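Long-range contacts in CELL division control protein 6 (Pyrobaculum aerophilum, PDB 1FNN), which binds ADP and magnesium as an AAA+ ATPase of the Cdc6/Cdc18 family and is probably involved in regulating DNA replication: residues D196-I201 against G238-A243; P53-T58 against I188-Y193; Q221-I226 against E265-S270. One frame throughout, in Å; residues are numbered along the deposited sequence.

Contact 1: residues D196-I201 against G238-A243. With ADP (adenosine-5'-diphosphate), chain D.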
loop_
_atom_site.group_PDB
_atom_site.type_symbol
_atom_site.label_atom_id
_atom_site.label_comp_id
_atom_site.label_asym_id
_atom_site.label_seq_id
_atom_site.Cartn_x
_atom_site.Cartn_y
_atom_site.Cartn_z
ATOM N N ASP A 196 -5.002 -10.446 -6.809
ATOM C CA ASP A 196 -5.063 -11.664 -6.026
ATOM C C ASP A 196 -4.225 -11.482 -4.726
ATOM O O ASP A 196 -4.661 -11.977 -3.703
ATOM C CB ASP A 196 -4.527 -12.840 -6.843
ATOM C CG ASP A 196 -5.255 -12.771 -8.196
ATOM O OD1 ASP A 196 -4.698 -12.096 -9.106
ATOM O OD2 ASP A 196 -6.333 -13.391 -8.249
ATOM N N GLN A 197 -3.107 -10.800 -4.791
ATOM C CA GLN A 197 -2.277 -10.646 -3.570
ATOM C C GLN A 197 -2.995 -9.761 -2.577
ATOM O O GLN A 197 -2.976 -10.017 -1.353
ATOM C CB GLN A 197 -0.935 -10.039 -4.007
ATOM C CG GLN A 197 -0.142 -11.035 -4.870
ATOM C CD GLN A 197 1.076 -10.406 -5.473
ATOM O OE1 GLN A 197 1.276 -9.189 -5.625
ATOM N NE2 GLN A 197 1.980 -11.308 -5.854
ATOM N N ILE A 198 -3.593 -8.650 -3.073
ATOM C CA ILE A 198 -4.438 -7.828 -2.190
ATOM C C ILE A 198 -5.517 -8.636 -1.514
ATOM O O ILE A 198 -5.754 -8.589 -0.292
ATOM C CB ILE A 198 -5.060 -6.619 -2.921
ATOM C CG1 ILE A 198 -3.963 -5.636 -3.317
ATOM C CG2 ILE A 198 -6.096 -5.946 -2.031
ATOM C CD1 ILE A 198 -3.305 -4.923 -2.130
ATOM N N PHE A 199 -6.237 -9.470 -2.271
ATOM C CA PHE A 199 -7.242 -10.338 -1.707
ATOM C C PHE A 199 -6.611 -11.182 -0.553
ATOM O O PHE A 199 -7.316 -11.336 0.451
ATOM C CB PHE A 199 -7.813 -11.284 -2.759
ATOM C CG PHE A 199 -8.756 -12.302 -2.211
ATOM C CD1 PHE A 199 -10.091 -12.014 -2.041
ATOM C CD2 PHE A 199 -8.305 -13.569 -1.861
ATOM C CE1 PHE A 199 -10.970 -12.936 -1.540
ATOM C CE2 PHE A 199 -9.185 -14.506 -1.353
ATOM C CZ PHE A 199 -10.524 -14.203 -1.187
ATOM N N ASP A 200 -5.467 -11.794 -0.804
ATOM C CA ASP A 200 -4.936 -12.690 0.271
ATOM C C ASP A 200 -4.638 -11.892 1.545
ATOM O O ASP A 200 -4.811 -12.360 2.658
ATOM C CB ASP A 200 -3.706 -13.413 -0.212
ATOM C CG ASP A 200 -3.918 -14.370 -1.375
ATOM O OD1 ASP A 200 -5.002 -14.961 -1.497
ATOM O OD2 ASP A 200 -2.964 -14.507 -2.155
ATOM N N ILE A 201 -4.060 -10.708 1.409
ATOM C CA ILE A 201 -3.821 -9.823 2.539
ATOM C C ILE A 201 -5.118 -9.505 3.266
ATOM O O ILE A 201 -5.227 -9.581 4.505
ATOM C CB ILE A 201 -3.143 -8.550 2.073
ATOM C CG1 ILE A 201 -1.758 -8.946 1.520
ATOM C CG2 ILE A 201 -3.046 -7.489 3.184
ATOM C CD1 ILE A 201 -1.019 -7.777 0.869
ATOM N N GLY A 238 -1.984 -1.041 -6.279
ATOM C CA GLY A 238 -1.222 -2.066 -5.592
ATOM C C GLY A 238 -0.922 -1.713 -4.132
ATOM O O GLY A 238 0.074 -2.197 -3.608
ATOM N N ASP A 239 -1.570 -0.702 -3.588
ATOM C CA ASP A 239 -1.335 -0.210 -2.234
ATOM C C ASP A 239 -2.142 -0.955 -1.186
ATOM O O ASP A 239 -3.377 -0.867 -1.110
ATOM C CB ASP A 239 -1.674 1.289 -2.235
ATOM C CG ASP A 239 -1.410 1.992 -0.923
ATOM O OD1 ASP A 239 -1.470 1.330 0.145
ATOM O OD2 ASP A 239 -1.143 3.203 -0.953
ATOM N N ALA A 240 -1.481 -1.774 -0.345
ATOM C CA ALA A 240 -2.178 -2.563 0.654
ATOM C C ALA A 240 -2.726 -1.716 1.796
ATOM O O ALA A 240 -3.730 -2.077 2.430
ATOM C CB ALA A 240 -1.254 -3.635 1.229
ATOM N N ARG A 241 -2.110 -0.583 2.054
ATOM C CA ARG A 241 -2.653 0.289 3.108
ATOM C C ARG A 241 -4.078 0.689 2.742
ATOM O O ARG A 241 -5.031 0.801 3.533
ATOM C CB ARG A 241 -1.747 1.512 3.265
ATOM C CG ARG A 241 -2.148 2.343 4.482
ATOM C CD ARG A 241 -1.584 3.736 4.496
ATOM N NE ARG A 241 -2.027 4.576 3.404
ATOM C CZ ARG A 241 -3.219 5.045 3.080
ATOM N NH1 ARG A 241 -4.341 4.810 3.759
ATOM N NH2 ARG A 241 -3.291 5.805 1.992
ATOM N N LEU A 242 -4.181 1.214 1.509
ATOM C CA LEU A 242 -5.487 1.669 0.997
ATOM C C LEU A 242 -6.484 0.546 1.032
ATOM O O LEU A 242 -7.624 0.799 1.417
ATOM C CB LEU A 242 -5.259 2.130 -0.467
ATOM C CG LEU A 242 -6.494 2.606 -1.227
ATOM C CD1 LEU A 242 -7.096 3.811 -0.530
ATOM C CD2 LEU A 242 -6.080 2.906 -2.694
ATOM N N ALA A 243 -6.127 -0.666 0.590
ATOM C CA ALA A 243 -7.066 -1.764 0.583
ATOM C C ALA A 243 -7.547 -2.080 1.991
ATOM O O ALA A 243 -8.745 -2.261 2.225
ATOM C CB ALA A 243 -6.519 -3.004 -0.107
HETATM P PB ADP D . 5.060 0.667 2.979
HETATM O O1B ADP D . 6.179 1.094 3.920
HETATM O O2B ADP D . 5.509 -0.084 1.858
HETATM O O3B ADP D . 4.504 1.958 2.588
HETATM P PA ADP D . 3.503 -0.853 4.806
HETATM O O1A ADP D . 4.591 -1.700 5.325
HETATM O O2A ADP D . 3.116 0.179 5.775
HETATM O O3A ADP D . 3.900 -0.234 3.458
HETATM O "O5'" ADP D . 2.147 -1.726 4.519
HETATM C "C5'" ADP D . 0.959 -0.970 4.357
HETATM C "C4'" ADP D . -0.139 -1.724 5.134
HETATM O "O4'" ADP D . -0.293 -2.997 4.548
HETATM C "C3'" ADP D . 0.185 -1.989 6.599
HETATM O "O3'" ADP D . -1.034 -2.010 7.322
HETATM C "C2'" ADP D . 0.862 -3.312 6.478
HETATM O "O2'" ADP D . 0.834 -4.052 7.699
HETATM C "C1'" ADP D . -0.038 -4.008 5.448
HETATM N N9 ADP D . 0.754 -4.944 4.749
HETATM C C8 ADP D . 1.609 -4.661 3.717
HETATM N N7 ADP D . 2.033 -5.699 3.060
HETATM C C5 ADP D . 1.406 -6.746 3.715
HETATM C C6 ADP D . 1.458 -8.136 3.520
HETATM N N6 ADP D . 2.220 -8.669 2.578
HETATM N N1 ADP D . 0.750 -8.917 4.340
HETATM C C2 ADP D . 0.033 -8.358 5.296
HETATM N N3 ADP D . -0.108 -7.067 5.595
HETATM C C4 ADP D . 0.628 -6.304 4.742
#
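Ile-198 lays its CD1 methyl over the first turn of the helix that starts at Ala-240, 3.8 Å from Ala-240 CA, while its CG2 branch rests on the CB methyl of Ala-243 at 3.5 Å. Both helices belong to the lid of this AAA+ ATPase, the small helical domain that follows the nucleotide-binding core, and their junction forms part of the ADP pocket. CG1 of Ile-198 lies beside the backbone N (chi1 -67°), which leaves CG2 anti to that nitrogen, and the branches diverge, CD1 to Ala-240 and CG2 to Ala-243, three residues on. Alanines suit the facing helix: a single methyl lets the backbones come near, with the CA atoms of Ile-198 and Ala-240 only 6.4 Å apart.

One turn on, Ile-201 divides its surface between protein and nucleotide. Its CD1 meets Ala-240 CB and also lies 3.6 Å from C6 of the adenine, while CG2 of the same side chain lies near N3 and C2 of the base. The Ala-240 methyl in turn approaches the ribose O4' at 3.5 Å, so these side chains, which meet each other, also border ADP. Asp-239 turns away from helix 195-209 as the N-cap of its helix and forms a salt bridge with Arg-52. Its OD1 accepts from Leu-242 N at 3.0 Å, the donor standing above the carboxylate plane, and takes a second, weak bond from Arg-241 N.

Contact 2: residues P53-T58 against I188-Y193. With MG (magnesium ion), chain C; ADP (adenosine-5'-diphosphate), chain D.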
loop_
_atom_site.group_PDB
_atom_site.type_symbol
_atom_site.label_atom_id
_atom_site.label_comp_id
_atom_site.label_asym_id
_atom_site.label_seq_id
_atom_site.Cartn_x
_atom_site.Cartn_y
_atom_site.Cartn_z
ATOM N N PRO A 53 4.230 3.431 -2.223
ATOM C CA PRO A 53 3.539 3.406 -0.933
ATOM C C PRO A 53 2.625 2.209 -0.835
ATOM O O PRO A 53 1.967 1.753 -1.781
ATOM C CB PRO A 53 2.795 4.731 -0.854
ATOM C CG PRO A 53 3.548 5.630 -1.785
ATOM C CD PRO A 53 4.015 4.733 -2.908
ATOM N N GLY A 54 2.721 1.547 0.329
ATOM C CA GLY A 54 1.786 0.473 0.613
ATOM C C GLY A 54 2.204 -0.886 0.091
ATOM O O GLY A 54 1.360 -1.792 0.122
ATOM N N THR A 55 3.458 -0.999 -0.323
ATOM C CA THR A 55 3.939 -2.292 -0.837
ATOM C C THR A 55 4.618 -3.100 0.285
ATOM O O THR A 55 5.116 -4.184 -0.015
ATOM C CB THR A 55 4.912 -2.106 -1.997
ATOM O OG1 THR A 55 5.965 -1.150 -1.721
ATOM C CG2 THR A 55 4.137 -1.556 -3.218
ATOM N N GLY A 56 4.408 -2.780 1.569
ATOM C CA GLY A 56 4.934 -3.642 2.649
ATOM C C GLY A 56 6.405 -3.437 3.017
ATOM O O GLY A 56 7.018 -4.307 3.671
ATOM N N LYS A 57 7.017 -2.323 2.673
ATOM C CA LYS A 57 8.431 -2.117 2.994
ATOM C C LYS A 57 8.618 -2.057 4.529
ATOM O O LYS A 57 9.381 -2.815 5.090
ATOM C CB LYS A 57 8.967 -0.888 2.285
ATOM C CG LYS A 57 8.776 -0.877 0.738
ATOM C CD LYS A 57 9.355 0.385 0.119
ATOM C CE LYS A 57 8.690 1.687 0.605
ATOM N NZ LYS A 57 7.277 1.711 0.122
ATOM N N THR A 58 7.885 -1.181 5.209
ATOM C CA THR A 58 8.017 -0.999 6.654
ATOM C C THR A 58 7.607 -2.250 7.387
ATOM O O THR A 58 8.336 -2.711 8.291
ATOM C CB THR A 58 7.135 0.169 7.157
ATOM O OG1 THR A 58 7.661 1.345 6.536
ATOM C CG2 THR A 58 7.195 0.328 8.689
ATOM N N ILE A 188 16.382 -4.311 -2.510
ATOM C CA ILE A 188 15.269 -5.261 -2.436
ATOM C C ILE A 188 14.016 -4.504 -2.908
ATOM O O ILE A 188 13.766 -3.396 -2.400
ATOM C CB ILE A 188 15.089 -5.742 -0.983
ATOM C CG1 ILE A 188 16.362 -6.430 -0.443
ATOM C CG2 ILE A 188 13.899 -6.704 -0.927
ATOM C CD1 ILE A 188 16.181 -6.808 1.048
ATOM N N ARG A 189 13.340 -5.037 -3.915
ATOM C CA ARG A 189 12.247 -4.350 -4.565
ATOM C C ARG A 189 10.919 -4.959 -4.155
ATOM O O ARG A 189 10.802 -6.144 -3.959
ATOM C CB ARG A 189 12.340 -4.471 -6.123
ATOM C CG ARG A 189 13.651 -3.822 -6.597
ATOM C CD ARG A 189 13.761 -3.647 -8.119
ATOM N NE ARG A 189 15.006 -2.940 -8.420
ATOM C CZ ARG A 189 15.092 -1.619 -8.522
ATOM N NH1 ARG A 189 14.018 -0.856 -8.352
ATOM N NH2 ARG A 189 16.265 -1.062 -8.798
ATOM N N PHE A 190 9.957 -4.078 -3.899
ATOM C CA PHE A 190 8.627 -4.455 -3.434
ATOM C C PHE A 190 7.655 -3.945 -4.525
ATOM O O PHE A 190 7.533 -2.722 -4.646
ATOM C CB PHE A 190 8.318 -3.692 -2.131
ATOM C CG PHE A 190 9.211 -4.118 -0.989
ATOM C CD1 PHE A 190 10.583 -3.846 -0.985
ATOM C CD2 PHE A 190 8.629 -4.795 0.077
ATOM C CE1 PHE A 190 11.360 -4.267 0.104
ATOM C CE2 PHE A 190 9.394 -5.210 1.157
ATOM C CZ PHE A 190 10.745 -4.934 1.133
ATOM N N SER A 191 7.169 -4.853 -5.344
ATOM C CA SER A 191 6.342 -4.393 -6.482
ATOM C C SER A 191 4.888 -4.242 -6.059
ATOM O O SER A 191 4.516 -4.666 -4.966
ATOM C CB SER A 191 6.459 -5.447 -7.586
ATOM O OG SER A 191 5.612 -6.504 -7.157
ATOM N N PRO A 192 4.153 -3.390 -6.771
ATOM C CA PRO A 192 2.761 -3.113 -6.444
ATOM C C PRO A 192 2.068 -4.456 -6.285
ATOM O O PRO A 192 2.409 -5.383 -7.034
ATOM C CB PRO A 192 2.264 -2.321 -7.656
ATOM C CG PRO A 192 3.516 -1.646 -8.161
ATOM C CD PRO A 192 4.564 -2.753 -8.066
ATOM N N TYR A 193 1.187 -4.596 -5.289
ATOM C CA TYR A 193 0.518 -5.880 -5.167
ATOM C C TYR A 193 -0.540 -6.021 -6.292
ATOM O O TYR A 193 -1.246 -5.054 -6.603
ATOM C CB TYR A 193 -0.230 -6.026 -3.855
ATOM C CG TYR A 193 0.675 -6.124 -2.632
ATOM C CD1 TYR A 193 0.796 -5.096 -1.709
ATOM C CD2 TYR A 193 1.407 -7.291 -2.422
ATOM C CE1 TYR A 193 1.623 -5.198 -0.583
ATOM C CE2 TYR A 193 2.234 -7.422 -1.318
ATOM C CZ TYR A 193 2.329 -6.369 -0.418
ATOM O OH TYR A 193 3.177 -6.555 0.667
HETATM MG MG MG C . 6.611 2.496 5.095
HETATM P PB ADP D . 5.060 0.667 2.979
HETATM O O1B ADP D . 6.179 1.094 3.920
HETATM O O2B ADP D . 5.509 -0.084 1.858
HETATM O O3B ADP D . 4.504 1.958 2.588
HETATM P PA ADP D . 3.503 -0.853 4.806
HETATM O O1A ADP D . 4.591 -1.700 5.325
HETATM O O2A ADP D . 3.116 0.179 5.775
HETATM O O3A ADP D . 3.900 -0.234 3.458
HETATM O "O5'" ADP D . 2.147 -1.726 4.519
HETATM C "C5'" ADP D . 0.959 -0.970 4.357
HETATM C "C4'" ADP D . -0.139 -1.724 5.134
HETATM O "O4'" ADP D . -0.293 -2.997 4.548
HETATM C "C3'" ADP D . 0.185 -1.989 6.599
HETATM O "O3'" ADP D . -1.034 -2.010 7.322
HETATM C "C2'" ADP D . 0.862 -3.312 6.478
HETATM O "O2'" ADP D . 0.834 -4.052 7.699
HETATM C "C1'" ADP D . -0.038 -4.008 5.448
HETATM N N9 ADP D . 0.754 -4.944 4.749
HETATM C C8 ADP D . 1.609 -4.661 3.717
HETATM N N7 ADP D . 2.033 -5.699 3.060
HETATM C C5 ADP D . 1.406 -6.746 3.715
HETATM C C6 ADP D . 1.458 -8.136 3.520
HETATM N N6 ADP D . 2.220 -8.669 2.578
HETATM N N1 ADP D . 0.750 -8.917 4.340
HETATM C C2 ADP D . 0.033 -8.358 5.296
HETATM N N3 ADP D . -0.108 -7.067 5.595
HETATM C C4 ADP D . 0.628 -6.304 4.742
HETATM O O HOH W 1 8.403 2.901 4.161
HETATM O O HOH W 2 6.857 4.133 6.355
HETATM O O HOH W 3 5.593 3.946 3.772
HETATM O O HOH W 4 4.827 2.352 6.410
#
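Thr-55 and Phe-190 bury the most surface here, packing obliquely across each other with Thr-55 OG1 3.5 Å from Phe-190 CB. The threonine's two branches do different work: CG2 lies against Ser-191 O and Pro-192 CA, while OG1 is hydrogen-bonded to Arg-52 O. One face of the Phe-190 ring carries the aliphatic part of Lys-57 in a CH-pi contact, CG standing 3.9 Å from the ring centroid and 19° off its normal.

Beyond CD the lysine chain bends twice and leads away from Phe-190, and NZ bonds to ADP O2B and Gly-51 O. This is the P-loop (Walker A), whose amides of Gly-54, Gly-56, Lys-57 and Thr-58 donate to the diphosphate, Lys-57 N to O2B at 2.8 Å; Thr-58 OG1 binds magnesium at 2.1 Å.

Tyr-193 sets its ring edge on Gly-54 O, 3.5 Å from CE1, and its OH accepts from ADP N6 at 3.0 Å. An alanine in place of Tyr-193 would probably leave N6 without this acceptor and open a gap beside Gly-54. A CB on Gly-56 would press on Thr-55 O at this positive phi (82°) and would also run into the Tyr-193 hydroxyl, so glycine suits the place.

Contact 3: residues Q221-I226 against E265-S270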
loop_
_atom_site.group_PDB
_atom_site.type_symbol
_atom_site.label_atom_id
_atom_site.label_comp_id
_atom_site.label_asym_id
_atom_site.label_seq_id
_atom_site.Cartn_x
_atom_site.Cartn_y
_atom_site.Cartn_z
ATOM N N GLN A 221 -12.998 -9.488 -2.765
ATOM C CA GLN A 221 -12.569 -9.411 -4.171
ATOM C C GLN A 221 -12.886 -8.052 -4.812
ATOM O O GLN A 221 -12.032 -7.502 -5.523
ATOM C CB GLN A 221 -13.166 -10.523 -5.019
ATOM C CG GLN A 221 -12.614 -11.924 -4.859
ATOM C CD GLN A 221 -13.549 -12.975 -5.434
ATOM O OE1 GLN A 221 -14.743 -12.733 -5.670
ATOM N NE2 GLN A 221 -13.038 -14.174 -5.677
ATOM N N MET A 222 -14.005 -7.472 -4.426
ATOM C CA MET A 222 -14.407 -6.118 -4.887
ATOM C C MET A 222 -13.422 -5.050 -4.507
ATOM O O MET A 222 -12.969 -4.172 -5.288
ATOM C CB MET A 222 -15.809 -5.885 -4.343
ATOM C CG MET A 222 -16.430 -4.515 -4.603
ATOM S SD MET A 222 -18.026 -4.320 -3.779
ATOM C CE MET A 222 -18.389 -2.605 -4.110
ATOM N N ILE A 223 -12.997 -5.108 -3.206
ATOM C CA ILE A 223 -12.011 -4.153 -2.731
ATOM C C ILE A 223 -10.663 -4.394 -3.403
ATOM O O ILE A 223 -9.985 -3.460 -3.782
ATOM C CB ILE A 223 -11.796 -4.290 -1.175
ATOM C CG1 ILE A 223 -13.116 -4.029 -0.483
ATOM C CG2 ILE A 223 -10.667 -3.346 -0.773
ATOM C CD1 ILE A 223 -13.138 -4.168 1.051
ATOM N N ALA A 224 -10.282 -5.668 -3.596
ATOM C CA ALA A 224 -9.029 -5.993 -4.270
ATOM C C ALA A 224 -9.026 -5.578 -5.763
ATOM O O ALA A 224 -8.024 -5.101 -6.281
ATOM C CB ALA A 224 -8.877 -7.520 -4.223
ATOM N N ASP A 225 -10.195 -5.605 -6.370
ATOM C CA ASP A 225 -10.387 -5.163 -7.759
ATOM C C ASP A 225 -10.256 -3.665 -7.854
ATOM O O ASP A 225 -9.753 -3.174 -8.865
ATOM C CB ASP A 225 -11.731 -5.619 -8.361
ATOM C CG ASP A 225 -11.612 -7.089 -8.725
ATOM O OD1 ASP A 225 -10.443 -7.515 -8.823
ATOM O OD2 ASP A 225 -12.620 -7.784 -8.901
ATOM N N ILE A 226 -10.590 -2.926 -6.796
ATOM C CA ILE A 226 -10.432 -1.483 -6.805
ATOM C C ILE A 226 -8.972 -1.106 -6.615
ATOM O O ILE A 226 -8.612 0.038 -6.901
ATOM C CB ILE A 226 -11.214 -0.844 -5.630
ATOM C CG1 ILE A 226 -12.716 -1.108 -5.678
ATOM C CG2 ILE A 226 -11.001 0.650 -5.546
ATOM C CD1 ILE A 226 -13.373 -0.663 -4.368
ATOM N N GLU A 265 -22.659 -1.412 -1.156
ATOM C CA GLU A 265 -22.707 0.034 -0.993
ATOM C C GLU A 265 -21.755 0.544 0.101
ATOM O O GLU A 265 -21.257 1.666 0.013
ATOM C CB GLU A 265 -24.113 0.570 -0.650
ATOM C CG GLU A 265 -24.642 -0.069 0.628
ATOM C CD GLU A 265 -26.102 0.110 0.979
ATOM O OE1 GLU A 265 -26.815 -0.916 0.825
ATOM O OE2 GLU A 265 -26.575 1.198 1.394
ATOM N N ASP A 266 -21.513 -0.296 1.131
ATOM C CA ASP A 266 -20.523 0.160 2.152
ATOM C C ASP A 266 -19.164 0.336 1.510
ATOM O O ASP A 266 -18.436 1.314 1.736
ATOM C CB ASP A 266 -20.504 -0.943 3.251
ATOM C CG ASP A 266 -21.883 -1.132 3.899
ATOM O OD1 ASP A 266 -22.430 -0.046 4.236
ATOM O OD2 ASP A 266 -22.215 -2.306 3.981
ATOM N N VAL A 267 -18.729 -0.614 0.652
ATOM C CA VAL A 267 -17.459 -0.481 -0.047
ATOM C C VAL A 267 -17.408 0.756 -0.953
ATOM O O VAL A 267 -16.415 1.512 -0.980
ATOM C CB VAL A 267 -17.169 -1.760 -0.848
ATOM C CG1 VAL A 267 -15.961 -1.707 -1.777
ATOM C CG2 VAL A 267 -17.018 -2.989 0.070
ATOM N N ARG A 268 -18.469 0.978 -1.766
ATOM C CA ARG A 268 -18.486 2.112 -2.689
ATOM C C ARG A 268 -18.327 3.431 -1.969
ATOM O O ARG A 268 -17.557 4.335 -2.319
ATOM C CB ARG A 268 -19.842 2.112 -3.501
ATOM C CG ARG A 268 -19.937 0.892 -4.428
ATOM C CD ARG A 268 -21.200 0.900 -5.371
ATOM N NE ARG A 268 -21.338 -0.472 -5.912
ATOM C CZ ARG A 268 -22.380 -1.227 -5.637
ATOM N NH1 ARG A 268 -23.357 -0.759 -4.847
ATOM N NH2 ARG A 268 -22.459 -2.449 -6.143
ATOM N N LYS A 269 -19.086 3.601 -0.873
ATOM C CA LYS A 269 -18.997 4.825 -0.079
ATOM C C LYS A 269 -17.607 4.916 0.569
ATOM O O LYS A 269 -17.054 6.010 0.528
ATOM C CB LYS A 269 -20.083 4.916 0.999
ATOM C CG LYS A 269 -21.388 4.287 0.532
ATOM C CD LYS A 269 -22.610 5.176 0.780
ATOM C CE LYS A 269 -23.551 5.136 -0.414
ATOM N NZ LYS A 269 -24.988 5.273 -0.075
ATOM N N SER A 270 -17.079 3.799 1.077
ATOM C CA SER A 270 -15.734 3.886 1.720
ATOM C C SER A 270 -14.659 4.223 0.703
ATOM O O SER A 270 -13.833 5.128 0.877
ATOM C CB SER A 270 -15.466 2.551 2.453
ATOM O OG SER A 270 -16.448 2.429 3.534
#
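This is an apolar helix-to-helix contact inside the lid domain, joining helix 217-227 to helix 264-274 about 12 Å from the bound ADP, measured from the side chain of Ile-223. The short segments run nearly parallel, at a crossing angle of -26°, and their axes come no nearer than 10.7 Å, a spacing bridged by branched and long side chains and by no hydrogen bond.

Val-267 is the focus, taking contacts from three residues of the facing helix. Met-222 meets it tip to tip: CG of the methionine is anti to the backbone N (chi1 176°) and the chain beyond is extended, carrying CE to 3.5 Å from Val-267 CG1, tighter than a usual van der Waals contact. An unbranched thioether suits this long reach. The same CE also touches Arg-268 CG at 3.8 Å, using the aliphatic part of an arginine whose NE is hydrogen-bonded to Ile-368 O.

Ile-223 crosses the valine at a slant, its CG1 lying 3.9 Å from Val-267 CG1. Ile-226, one turn after Met-222, slides past in the opposite direction and brings CD1 to 3.8 Å from that same methyl. Val-267 also packs on Ser-250 of helix 240-256, and Ile-223 on Leu-202 of helix 195-209. Such aliphatic packing between helices is typical of the hydrophobic core of the helical AAA+ lid, of which this contact forms part.

Overall arrangement
All three contacts are largely buried, but they serve different places. Contact 2 lies where the P-loop meets the segment leading from the edge strand 187-189 toward the lid, packed by van der Waals and CH-pi contact, with polar groups on ADP and magnesium. Contacts 1 and 3 both lie in the lid and rely on aliphatic packing; their segments alternate along the chain, and Ile-198 packs on Ala-224 between them. Contact 1 mediates: it shares ADP with contact 2 and adjoins it through probable backbone hydrogen bonds, Ala-240 N to Gly-54 O and Tyr-193 N to Gly-238 O. Contact 3, centred about 22 Å from the centre of contact 2, touches neither that contact nor the nucleotide.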